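Local coordinates for nuclear movement protein (Encephalitozoon cuniculi, PDB 2O30) that is of unknown function but contains a p23-like CS domain and may, like others of its family, bind unfolded proteins, at residues A5-W9 and E47-D51; D10-N14 and K78-W84; Q19-T23 and I67-V72; M35-I40 and G52-V58. The protein carries 1 engineered substitution. One frame throughout, in Å; residues are numbered along the deposited sequence.

Interaction 1 of 4, residues A5-W9 and E47-D51; sequences AKYTW and EIVID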
# COMPACT_ATOMS: atom_id res chain seq x y z
N ALA A 5 14.01 5.97 -16.50
CA ALA A 5 12.54 6.24 -16.27
C ALA A 5 11.80 4.95 -15.93
O ALA A 5 11.91 3.97 -16.67
CB ALA A 5 11.91 6.90 -17.48
N LYS A 6 11.08 4.94 -14.82
CA LYS A 6 10.40 3.72 -14.36
C LYS A 6 8.93 3.69 -14.77
O LYS A 6 8.28 2.64 -14.71
CB LYS A 6 10.54 3.58 -12.84
CG LYS A 6 11.99 3.48 -12.34
CD LYS A 6 12.01 3.41 -10.82
CE LYS A 6 13.34 2.92 -10.28
NZ LYS A 6 13.20 2.59 -8.82
N TYR A 7 8.40 4.84 -15.22
CA TYR A 7 6.99 4.94 -15.65
C TYR A 7 6.85 6.11 -16.61
O TYR A 7 7.77 6.92 -16.75
CB TYR A 7 6.10 5.19 -14.44
CG TYR A 7 6.42 6.51 -13.76
CD1 TYR A 7 7.38 6.58 -12.76
CD2 TYR A 7 5.77 7.70 -14.14
CE1 TYR A 7 7.70 7.78 -12.14
CE2 TYR A 7 6.09 8.92 -13.52
CZ TYR A 7 7.05 8.94 -12.52
OH TYR A 7 7.37 10.12 -11.89
N THR A 8 5.70 6.17 -17.27
CA THR A 8 5.31 7.38 -18.01
C THR A 8 3.93 7.77 -17.54
O THR A 8 3.25 7.02 -16.86
CB THR A 8 5.30 7.18 -19.53
OG1 THR A 8 4.48 6.05 -19.90
CG2 THR A 8 6.74 6.97 -20.05
N TRP A 9 3.51 8.97 -17.91
CA TRP A 9 2.17 9.36 -17.54
C TRP A 9 1.61 10.34 -18.56
O TRP A 9 2.36 10.95 -19.33
CB TRP A 9 2.16 10.02 -16.14
CG TRP A 9 2.84 11.39 -16.11
CD1 TRP A 9 4.18 11.64 -16.09
CD2 TRP A 9 2.19 12.68 -16.11
NE1 TRP A 9 4.41 13.01 -16.08
CE2 TRP A 9 3.21 13.66 -16.09
CE3 TRP A 9 0.84 13.09 -16.12
CZ2 TRP A 9 2.93 15.05 -16.09
CZ3 TRP A 9 0.56 14.47 -16.10
CH2 TRP A 9 1.60 15.42 -16.09
N GLU A 47 10.12 -3.85 -6.35
CA GLU A 47 10.85 -2.68 -6.85
C GLU A 47 9.92 -1.46 -6.90
O GLU A 47 8.80 -1.55 -7.41
CB GLU A 47 11.42 -2.96 -8.24
CG GLU A 47 12.16 -1.79 -8.91
CD GLU A 47 12.46 -2.05 -10.39
OE1 GLU A 47 12.76 -3.22 -10.76
OE2 GLU A 47 12.41 -1.09 -11.19
N ILE A 48 10.37 -0.34 -6.36
CA ILE A 48 9.56 0.87 -6.38
C ILE A 48 9.48 1.41 -7.81
O ILE A 48 10.51 1.57 -8.48
CB ILE A 48 10.05 1.95 -5.36
CG1 ILE A 48 9.79 1.48 -3.92
CG2 ILE A 48 9.36 3.29 -5.62
CD1 ILE A 48 10.49 2.31 -2.86
N VAL A 49 8.26 1.66 -8.26
CA VAL A 49 8.01 2.32 -9.53
C VAL A 49 7.81 3.81 -9.24
O VAL A 49 8.45 4.67 -9.87
CB VAL A 49 6.73 1.77 -10.24
CG1 VAL A 49 6.46 2.52 -11.56
CG2 VAL A 49 6.85 0.25 -10.50
N ILE A 50 6.90 4.12 -8.31
CA ILE A 50 6.68 5.50 -7.85
C ILE A 50 6.53 5.50 -6.34
O ILE A 50 5.87 4.62 -5.77
CB ILE A 50 5.39 6.12 -8.40
CG1 ILE A 50 5.41 6.19 -9.92
CG2 ILE A 50 5.16 7.52 -7.79
CD1 ILE A 50 4.08 6.65 -10.52
N ASP A 51 7.11 6.51 -5.70
CA ASP A 51 6.96 6.75 -4.28
C ASP A 51 7.01 8.25 -4.10
O ASP A 51 8.09 8.84 -4.01
CB ASP A 51 8.11 6.09 -3.52
CG ASP A 51 8.01 6.27 -2.01
OD1 ASP A 51 7.03 6.86 -1.51
OD2 ASP A 51 8.93 5.79 -1.32

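Interaction 2 of 4, residues D10-N14 and K78-W84; sequences DQELN and KKRNEWW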
# COMPACT_ATOMS: atom_id res chain seq x y z
N ASP A 10 0.30 10.48 -18.53
CA ASP A 10 -0.40 11.43 -19.40
C ASP A 10 -1.66 11.86 -18.69
O ASP A 10 -1.94 11.40 -17.58
CB ASP A 10 -0.73 10.82 -20.77
CG ASP A 10 -1.64 9.62 -20.67
OD1 ASP A 10 -2.87 9.78 -20.56
OD2 ASP A 10 -1.13 8.49 -20.74
N GLN A 11 -2.41 12.77 -19.30
CA GLN A 11 -3.56 13.34 -18.62
C GLN A 11 -4.67 13.75 -19.59
O GLN A 11 -4.39 14.09 -20.75
CB GLN A 11 -3.14 14.54 -17.76
CG GLN A 11 -2.65 15.76 -18.55
CD GLN A 11 -2.20 16.87 -17.64
OE1 GLN A 11 -2.95 17.27 -16.72
NE2 GLN A 11 -0.98 17.35 -17.83
N GLU A 12 -5.89 13.68 -19.09
CA GLU A 12 -7.06 14.32 -19.68
C GLU A 12 -7.35 15.48 -18.74
O GLU A 12 -6.79 15.55 -17.63
CB GLU A 12 -8.26 13.39 -19.67
CG GLU A 12 -7.99 12.00 -20.21
CD GLU A 12 -8.11 11.92 -21.71
OE1 GLU A 12 -7.52 12.78 -22.41
OE2 GLU A 12 -8.80 10.99 -22.19
N LEU A 13 -8.26 16.36 -19.13
CA LEU A 13 -8.60 17.47 -18.21
C LEU A 13 -8.98 17.00 -16.81
O LEU A 13 -8.62 17.63 -15.82
CB LEU A 13 -9.69 18.36 -18.82
CG LEU A 13 -9.99 19.65 -18.04
CD1 LEU A 13 -8.75 20.51 -17.81
CD2 LEU A 13 -11.05 20.43 -18.82
N ASN A 14 -9.66 15.85 -16.71
CA ASN A 14 -10.19 15.35 -15.45
C ASN A 14 -9.53 14.06 -14.94
O ASN A 14 -10.00 13.51 -13.94
CB ASN A 14 -11.70 15.10 -15.61
CG ASN A 14 -12.03 13.98 -16.59
OD1 ASN A 14 -11.32 13.72 -17.56
ND2 ASN A 14 -13.17 13.32 -16.34
N LYS A 78 -9.11 13.25 -11.38
CA LYS A 78 -8.69 14.45 -10.67
C LYS A 78 -9.86 15.04 -9.89
O LYS A 78 -10.99 14.98 -10.36
CB LYS A 78 -8.21 15.51 -11.67
CG LYS A 78 -6.95 15.14 -12.46
CD LYS A 78 -6.77 16.14 -13.61
CE LYS A 78 -5.48 15.91 -14.39
NZ LYS A 78 -5.43 16.93 -15.53
N LYS A 79 -9.58 15.62 -8.73
CA LYS A 79 -10.64 16.32 -7.97
C LYS A 79 -11.07 17.60 -8.68
O LYS A 79 -12.26 17.95 -8.71
CB LYS A 79 -10.18 16.61 -6.54
CG LYS A 79 -10.45 15.46 -5.57
CD LYS A 79 -10.34 15.89 -4.11
CE LYS A 79 -10.17 14.66 -3.19
NZ LYS A 79 -9.89 15.05 -1.75
N ARG A 80 -10.10 18.29 -9.27
CA ARG A 80 -10.36 19.53 -9.99
C ARG A 80 -9.98 19.38 -11.46
O ARG A 80 -8.94 18.78 -11.78
CB ARG A 80 -9.57 20.67 -9.33
CG ARG A 80 -9.95 22.04 -9.83
CD ARG A 80 -9.37 23.16 -8.95
NE ARG A 80 -9.94 24.45 -9.34
CZ ARG A 80 -11.03 25.00 -8.79
NH1 ARG A 80 -11.67 24.40 -7.79
NH2 ARG A 80 -11.46 26.17 -9.24
N ASN A 81 -10.82 19.90 -12.37
CA ASN A 81 -10.55 19.81 -13.81
C ASN A 81 -9.56 20.88 -14.28
O ASN A 81 -9.95 21.97 -14.70
CB ASN A 81 -11.84 19.88 -14.63
CG ASN A 81 -12.68 18.62 -14.53
OD1 ASN A 81 -12.29 17.64 -13.90
ND2 ASN A 81 -13.87 18.66 -15.13
N GLU A 82 -8.27 20.56 -14.23
CA GLU A 82 -7.22 21.50 -14.59
C GLU A 82 -6.03 20.69 -15.10
O GLU A 82 -5.83 19.54 -14.68
CB GLU A 82 -6.80 22.32 -13.35
CG GLU A 82 -6.01 21.55 -12.30
CD GLU A 82 -5.89 22.27 -10.97
OE1 GLU A 82 -6.05 23.52 -10.95
OE2 GLU A 82 -5.64 21.59 -9.94
N TRP A 83 -5.26 21.28 -16.01
CA TRP A 83 -4.02 20.63 -16.47
C TRP A 83 -2.98 20.64 -15.35
O TRP A 83 -2.91 21.59 -14.56
CB TRP A 83 -3.47 21.26 -17.77
CG TRP A 83 -4.46 21.37 -18.87
CD1 TRP A 83 -4.96 22.53 -19.41
CD2 TRP A 83 -5.10 20.30 -19.56
NE1 TRP A 83 -5.85 22.24 -20.40
CE2 TRP A 83 -5.96 20.88 -20.52
CE3 TRP A 83 -5.02 18.90 -19.47
CZ2 TRP A 83 -6.73 20.11 -21.39
CZ3 TRP A 83 -5.80 18.14 -20.33
CH2 TRP A 83 -6.65 18.75 -21.27
N TRP A 84 -2.20 19.57 -15.26
CA TRP A 84 -1.09 19.48 -14.30
C TRP A 84 0.21 19.66 -15.05
O TRP A 84 0.42 19.00 -16.08
CB TRP A 84 -1.04 18.08 -13.67
CG TRP A 84 -2.18 17.71 -12.76
CD1 TRP A 84 -3.43 18.28 -12.68
CD2 TRP A 84 -2.16 16.65 -11.79
NE1 TRP A 84 -4.18 17.64 -11.71
CE2 TRP A 84 -3.42 16.63 -11.16
CE3 TRP A 84 -1.18 15.71 -11.41
CZ2 TRP A 84 -3.74 15.71 -10.16
CZ3 TRP A 84 -1.50 14.80 -10.40
CH2 TRP A 84 -2.77 14.80 -9.79

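Interaction 3 of 4, residues Q19-T23 and I67-V72; sequences QFPVT and INGDVV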
# COMPACT_ATOMS: atom_id res chain seq x y z
N GLN A 19 1.61 4.66 -16.73
CA GLN A 19 1.95 3.38 -17.38
C GLN A 19 3.33 2.91 -16.94
O GLN A 19 4.25 3.72 -16.74
CB GLN A 19 1.93 3.53 -18.91
CG GLN A 19 0.68 4.18 -19.48
CD GLN A 19 0.74 5.72 -19.51
OE1 GLN A 19 1.79 6.33 -19.81
NE2 GLN A 19 -0.39 6.37 -19.21
N PHE A 20 3.48 1.60 -16.78
CA PHE A 20 4.81 1.05 -16.50
C PHE A 20 4.83 -0.40 -16.94
O PHE A 20 3.78 -1.02 -17.05
CB PHE A 20 5.20 1.21 -15.02
CG PHE A 20 4.30 0.49 -14.05
CD1 PHE A 20 3.18 1.14 -13.52
CD2 PHE A 20 4.55 -0.82 -13.67
CE1 PHE A 20 2.35 0.50 -12.61
CE2 PHE A 20 3.73 -1.47 -12.78
CZ PHE A 20 2.61 -0.80 -12.23
N PRO A 21 6.03 -0.93 -17.24
CA PRO A 21 6.12 -2.30 -17.78
C PRO A 21 6.04 -3.38 -16.70
O PRO A 21 6.51 -3.17 -15.58
CB PRO A 21 7.49 -2.30 -18.46
CG PRO A 21 8.31 -1.41 -17.61
CD PRO A 21 7.36 -0.28 -17.17
N VAL A 22 5.42 -4.52 -17.04
CA VAL A 22 5.24 -5.63 -16.09
C VAL A 22 6.54 -6.40 -16.02
O VAL A 22 7.08 -6.73 -17.07
CB VAL A 22 4.16 -6.62 -16.56
CG1 VAL A 22 4.01 -7.76 -15.56
CG2 VAL A 22 2.84 -5.95 -16.79
N THR A 23 6.98 -6.70 -14.79
CA THR A 23 8.22 -7.46 -14.49
C THR A 23 9.42 -7.04 -15.35
O THR A 23 9.34 -7.02 -16.58
CB THR A 23 8.03 -9.02 -14.57
OG1 THR A 23 8.13 -9.48 -15.93
CG2 THR A 23 6.68 -9.43 -13.97
N ILE A 67 -3.75 -4.76 -16.62
CA ILE A 67 -2.57 -5.11 -17.42
C ILE A 67 -3.00 -5.27 -18.87
O ILE A 67 -3.92 -6.06 -19.18
CB ILE A 67 -1.89 -6.40 -16.90
CG1 ILE A 67 -1.45 -6.22 -15.44
CG2 ILE A 67 -0.72 -6.78 -17.82
CD1 ILE A 67 -1.00 -7.50 -14.73
N ASN A 68 -2.36 -4.52 -19.77
CA ASN A 68 -2.54 -4.66 -21.22
C ASN A 68 -1.24 -5.17 -21.83
O ASN A 68 -0.28 -4.42 -21.97
CB ASN A 68 -2.93 -3.31 -21.85
CG ASN A 68 -4.32 -2.87 -21.44
OD1 ASN A 68 -4.50 -1.78 -20.87
ND2 ASN A 68 -5.31 -3.71 -21.70
N GLY A 69 -1.19 -6.46 -22.19
CA GLY A 69 0.08 -7.06 -22.60
C GLY A 69 1.16 -6.91 -21.53
O GLY A 69 0.98 -7.35 -20.40
N ASP A 70 2.28 -6.28 -21.90
CA ASP A 70 3.41 -6.10 -20.99
C ASP A 70 3.33 -4.77 -20.23
O ASP A 70 4.29 -4.39 -19.59
CB ASP A 70 4.77 -6.17 -21.75
CG ASP A 70 5.97 -6.14 -20.80
OD1 ASP A 70 5.99 -6.99 -19.88
OD2 ASP A 70 6.90 -5.28 -20.93
N VAL A 71 2.20 -4.08 -20.31
CA VAL A 71 2.12 -2.73 -19.71
C VAL A 71 0.96 -2.60 -18.74
O VAL A 71 -0.17 -3.01 -19.05
CB VAL A 71 2.04 -1.65 -20.81
CG1 VAL A 71 1.83 -0.26 -20.19
CG2 VAL A 71 3.30 -1.68 -21.68
N VAL A 72 1.24 -2.06 -17.57
CA VAL A 72 0.20 -1.78 -16.58
C VAL A 72 -0.31 -0.37 -16.85
O VAL A 72 0.49 0.56 -17.00
CB VAL A 72 0.75 -1.86 -15.14
CG1 VAL A 72 -0.37 -1.58 -14.13
CG2 VAL A 72 1.33 -3.27 -14.85

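Interaction 4 of 4, residues M35-I40 and G52-V58; sequences MVGKKI and GELLHEV. Engineered in segment 35-40: M35 (natural residue Ile).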
# COMPACT_ATOMS: atom_id res chain seq x y z
N MSE A 35 -2.83 4.56 -2.87
CA MSE A 35 -2.89 6.00 -2.76
C MSE A 35 -3.64 6.33 -1.48
O MSE A 35 -4.70 5.75 -1.22
CB MSE A 35 -3.61 6.61 -3.97
CG MSE A 35 -2.88 6.52 -5.29
SE MSE A 35 -3.64 7.65 -6.52
CE MSE A 35 -3.34 9.13 -5.60
N VAL A 36 -3.07 7.23 -0.68
CA VAL A 36 -3.73 7.79 0.50
C VAL A 36 -3.54 9.30 0.42
O VAL A 36 -2.40 9.80 0.45
CB VAL A 36 -3.14 7.27 1.83
CG1 VAL A 36 -3.90 7.84 3.03
CG2 VAL A 36 -3.18 5.75 1.86
N GLY A 37 -4.65 10.03 0.34
CA GLY A 37 -4.59 11.46 0.07
C GLY A 37 -3.90 11.66 -1.28
O GLY A 37 -4.36 11.11 -2.29
N LYS A 38 -2.80 12.40 -1.28
CA LYS A 38 -2.03 12.63 -2.50
C LYS A 38 -0.82 11.72 -2.60
O LYS A 38 -0.15 11.70 -3.63
CB LYS A 38 -1.57 14.10 -2.61
CG LYS A 38 -2.70 15.08 -2.78
CD LYS A 38 -2.22 16.36 -3.45
CE LYS A 38 -1.14 17.07 -2.66
NZ LYS A 38 -0.36 18.02 -3.52
N LYS A 39 -0.55 10.96 -1.53
CA LYS A 39 0.59 10.06 -1.45
C LYS A 39 0.34 8.85 -2.33
O LYS A 39 -0.72 8.24 -2.27
CB LYS A 39 0.83 9.61 0.00
CG LYS A 39 1.10 10.74 1.00
CD LYS A 39 2.50 11.34 0.82
CE LYS A 39 2.72 12.54 1.76
NZ LYS A 39 3.83 13.42 1.25
N ILE A 40 1.31 8.51 -3.16
CA ILE A 40 1.17 7.40 -4.07
C ILE A 40 2.40 6.48 -3.95
O ILE A 40 3.53 6.93 -3.90
CB ILE A 40 0.98 7.90 -5.52
CG1 ILE A 40 0.93 6.72 -6.51
CG2 ILE A 40 2.07 8.93 -5.86
CD1 ILE A 40 0.71 7.15 -7.97
N GLY A 52 5.85 8.89 -4.08
CA GLY A 52 5.83 10.34 -3.98
C GLY A 52 4.47 10.90 -3.66
O GLY A 52 3.62 10.22 -3.09
N GLU A 53 4.28 12.16 -4.03
CA GLU A 53 3.04 12.85 -3.76
C GLU A 53 2.58 13.46 -5.06
O GLU A 53 3.36 14.12 -5.74
CB GLU A 53 3.27 13.94 -2.72
CG GLU A 53 2.03 14.69 -2.32
CD GLU A 53 2.22 15.44 -1.01
OE1 GLU A 53 3.13 16.30 -0.94
OE2 GLU A 53 1.46 15.15 -0.05
N LEU A 54 1.32 13.21 -5.42
CA LEU A 54 0.76 13.72 -6.66
C LEU A 54 0.68 15.23 -6.56
O LEU A 54 0.53 15.77 -5.46
CB LEU A 54 -0.64 13.14 -6.89
CG LEU A 54 -0.69 11.66 -7.30
CD1 LEU A 54 -2.13 11.30 -7.65
CD2 LEU A 54 0.19 11.39 -8.48
N LEU A 55 0.78 15.91 -7.69
CA LEU A 55 0.78 17.38 -7.70
C LEU A 55 -0.49 17.99 -7.12
O LEU A 55 -0.44 19.01 -6.39
CB LEU A 55 1.02 17.89 -9.13
CG LEU A 55 1.18 19.42 -9.23
CD1 LEU A 55 2.33 19.90 -8.38
CD2 LEU A 55 1.37 19.82 -10.66
N HIS A 56 -1.64 17.40 -7.44
CA HIS A 56 -2.94 17.86 -6.93
C HIS A 56 -3.79 16.69 -6.46
O HIS A 56 -3.44 15.52 -6.69
CB HIS A 56 -3.71 18.64 -7.99
CG HIS A 56 -2.97 19.83 -8.54
ND1 HIS A 56 -2.72 20.95 -7.78
CD2 HIS A 56 -2.41 20.05 -9.75
CE1 HIS A 56 -2.05 21.82 -8.52
NE2 HIS A 56 -1.84 21.30 -9.71
N GLU A 57 -4.91 17.01 -5.83
CA GLU A 57 -5.80 16.01 -5.28
C GLU A 57 -6.51 15.16 -6.33
O GLU A 57 -6.89 15.64 -7.42
CB GLU A 57 -6.80 16.65 -4.29
CG GLU A 57 -6.09 17.06 -2.99
CD GLU A 57 -7.01 17.65 -1.94
OE1 GLU A 57 -8.14 17.14 -1.74
OE2 GLU A 57 -6.59 18.64 -1.29
N VAL A 58 -6.64 13.87 -6.01
CA VAL A 58 -7.42 12.96 -6.85
C VAL A 58 -8.51 12.27 -6.02
O VAL A 58 -8.45 12.26 -4.79
CB VAL A 58 -6.52 11.90 -7.52
CG1 VAL A 58 -5.53 12.59 -8.46
CG2 VAL A 58 -5.77 11.09 -6.48
O HOH W 1 -5.92 13.07 -3.43
O HOH W 2 -1.71 14.05 0.96

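Interaction 1 of 4, residues A5-W9 and E47-D51
A chi1 of 62° holds the Y7 ring carbon CG between its own backbone N and carbonyl carbon, and this turn brings the ring over the side chain of I50, while K6 runs out fully extended beyond CG to arrive at the backbone of I48. Ring and isoleucine cross at about a right angle. The branch that touches is CG1 of I50, 3.8 Å from the centroid of the Y7 ring and 27° off its normal, so this is a CH-pi contact over the face. It is displaced toward the rim, and CD1 of Y7 is the closest ring atom, 3.5 Å from I50 CG1. At the root of the ring, CB of Y7 meets CG1 of V49 at 3.9 Å, and the same methyl lies 3.6 Å from O of K6.

The polar part of the contact is one bond, from NZ of K6 to O of I48 at 2.9 Å, with the donor tilted modestly from the carbonyl plane. The carboxylate of E47 is close by, but its OE2 stays 4.4 Å from NZ of K6; the charges should attract without forming a salt bridge. F20 also packs on Y7 and V49, and L87 and L88 reach the tyrosine.

V49 and I50 both face V42 of the neighbouring strand, the mark of a classic beta bulge, and here the chain turns a corner. I48 and D51 belong to the pocket that holds dithiothreitol in this crystal. Packing of the N-terminal lead-in to strand 8-12 against that bulged edge strand joins the two facing sheets of the CS-domain beta sandwich.

Interaction 2 of 4, residues D10-N14 and K78-W84
L13 lays its methyl CD1 over the six-membered ring of W83, 4.0 Å from the centroid and nearly above the centre, 14° off the normal. The edge of the same indole is approached in its plane by OE1 of Q11, whose amide stands almost perpendicular to the ring.

That amide makes three hydrogen bonds. Its OE1 accepts from N of W84 at 2.8 Å and from NZ of K78 at 2.8 Å, each donor lying in the carbonyl plane on a lone pair. Its NE2 donates to O of W84, also at 2.8 Å and close to the amide plane, so one side chain holds both backbone polar atoms of W84 much as a neighbouring strand would. With one end accepting and the other donating, the rotation of the amide is fixed.

K78 crosses Q11 at about a right angle. Its extended chain passes CE over a face of the W84 indole and delivers NZ to O of E12 at 2.9 Å and O of E82 at 2.8 Å, besides the glutamine and a weak bond to O of L13. The backbone N of K78 donates to O of N14 at 2.7 Å.

A buried ammonium group thus gathers four neutral oxygens, three from main-chain carbonyls. Their partial negative charges probably offset part of the lysine's positive charge, and the bonds to Q11 OE1 and E12 O tie segment 78-84 to the end of strand 8-12.

Interaction 3 of 4, residues Q19-T23 and I67-V72
V72 starts its contact at CB, which sits over the face of the F20 ring, 3.8 Å from the centroid and 17° off the normal. CG1 lies 3.6 Å from CZ of F20, and CG2 meets both CE2 of F20 and CG2 of V22, the two valine methyls 3.6 Å apart. F20 can run alongside V72 because chi1 of 61° keeps its CG between the backbone N and the carbonyl carbon. V22 CG2 also reaches CG2 of I67.

These side chains ride on the pairing of strand 15-21 with strand 71-78 in the five-stranded antiparallel sheet of the CS-domain beta sandwich, and V72 also touches I31 of the other sheet. F20 and V72 form a hydrogen-bonded pair, N of V72 donating to O of F20 at 2.8 Å and N of F20 to O of V72 at 3.2 Å. P21, lacking an N-H, takes the non-hydrogen-bonded position opposite V71. N of V22 donates to O of D70 at 2.8 Å.

Strands 63-68 and 71-78 form a hairpin, whose type II' turn, N68 to V71, puts G69 at the positive-phi corner. Within this turn, D70 brings OD1 to 3.0 Å from O of V22, a probably unfavourable pairing of two acceptors.

Interaction 4 of 4, residues M35-I40 and G52-V58
Backbone bonds come first, and I40 with G52 forms an antiparallel hydrogen-bonded pair: N of I40 to O of G52 at 2.9 Å and N of G52 to O of I40 at 3.0 Å. Beyond the non-hydrogen-bonded pair of K39 and E53, N of L54 donates to O of K38 at 2.8 Å.

Among the polar side chains, K38 reaches across to the loop backbone. Its chain folds at chi3 (-60°), which lets NZ bond two successive carbonyls, O of L54 at 3.1 Å within the carbonyl plane and O of L55 at 3.0 Å from well above that carbonyl's plane. On the way its methylenes press on CG of E53 and CG of E57. K39 instead bends at chi2 to form a salt bridge with E53, NZ to OE2 at 3.2 Å, weak as a hydrogen bond. The carboxylate of E57 turns to K79.

The apolar contact centres on M35, an engineered selenomethionine where the natural residue is isoleucine. Its CE is wedged between CD1 of L54 and CG2 of V58, so tightly that the exact spacing is doubtful. CG2 of I40 meets CD2 of L54 at 4.1 Å.

Two waters link the segments: one accepts from N of V58 and donates weakly to O of G37, the other accepts from N of K38 and donates weakly to OE2 of E53.

G37 takes the positive-phi corner of the type II' turn from V36 to K39. Strands 31-36 and 39-44 form the hairpin around this turn, and the chain leaving strand 47-51 pairs with its second strand just before crossing to the opposite sheet of the CS-domain sandwich.

In the fold
Interactions 1, 3 and 4 are partly buried, whereas interaction 2 is a surface contact. Interaction 1 joins the sheets directly, with an aromatic face and aliphatic branches at its centre; interaction 3 lies at the end of the five-stranded sheet and combines strand bonds with apolar packing. The two meet where T8 pairs with Q19. Interaction 4 reaches interaction 1 through I40 and I50 in the three-stranded sheet, and mixes strand bonds, a lysine on loop carbonyls and a salt bridge. Interaction 2, about 20 Å from interaction 1 between centres, shares strand 8-12 with it but relies on side-chain-to-backbone bonds, where segment 78-84 is mostly irregular. It joins interaction 4 through the K79-E57 salt bridge.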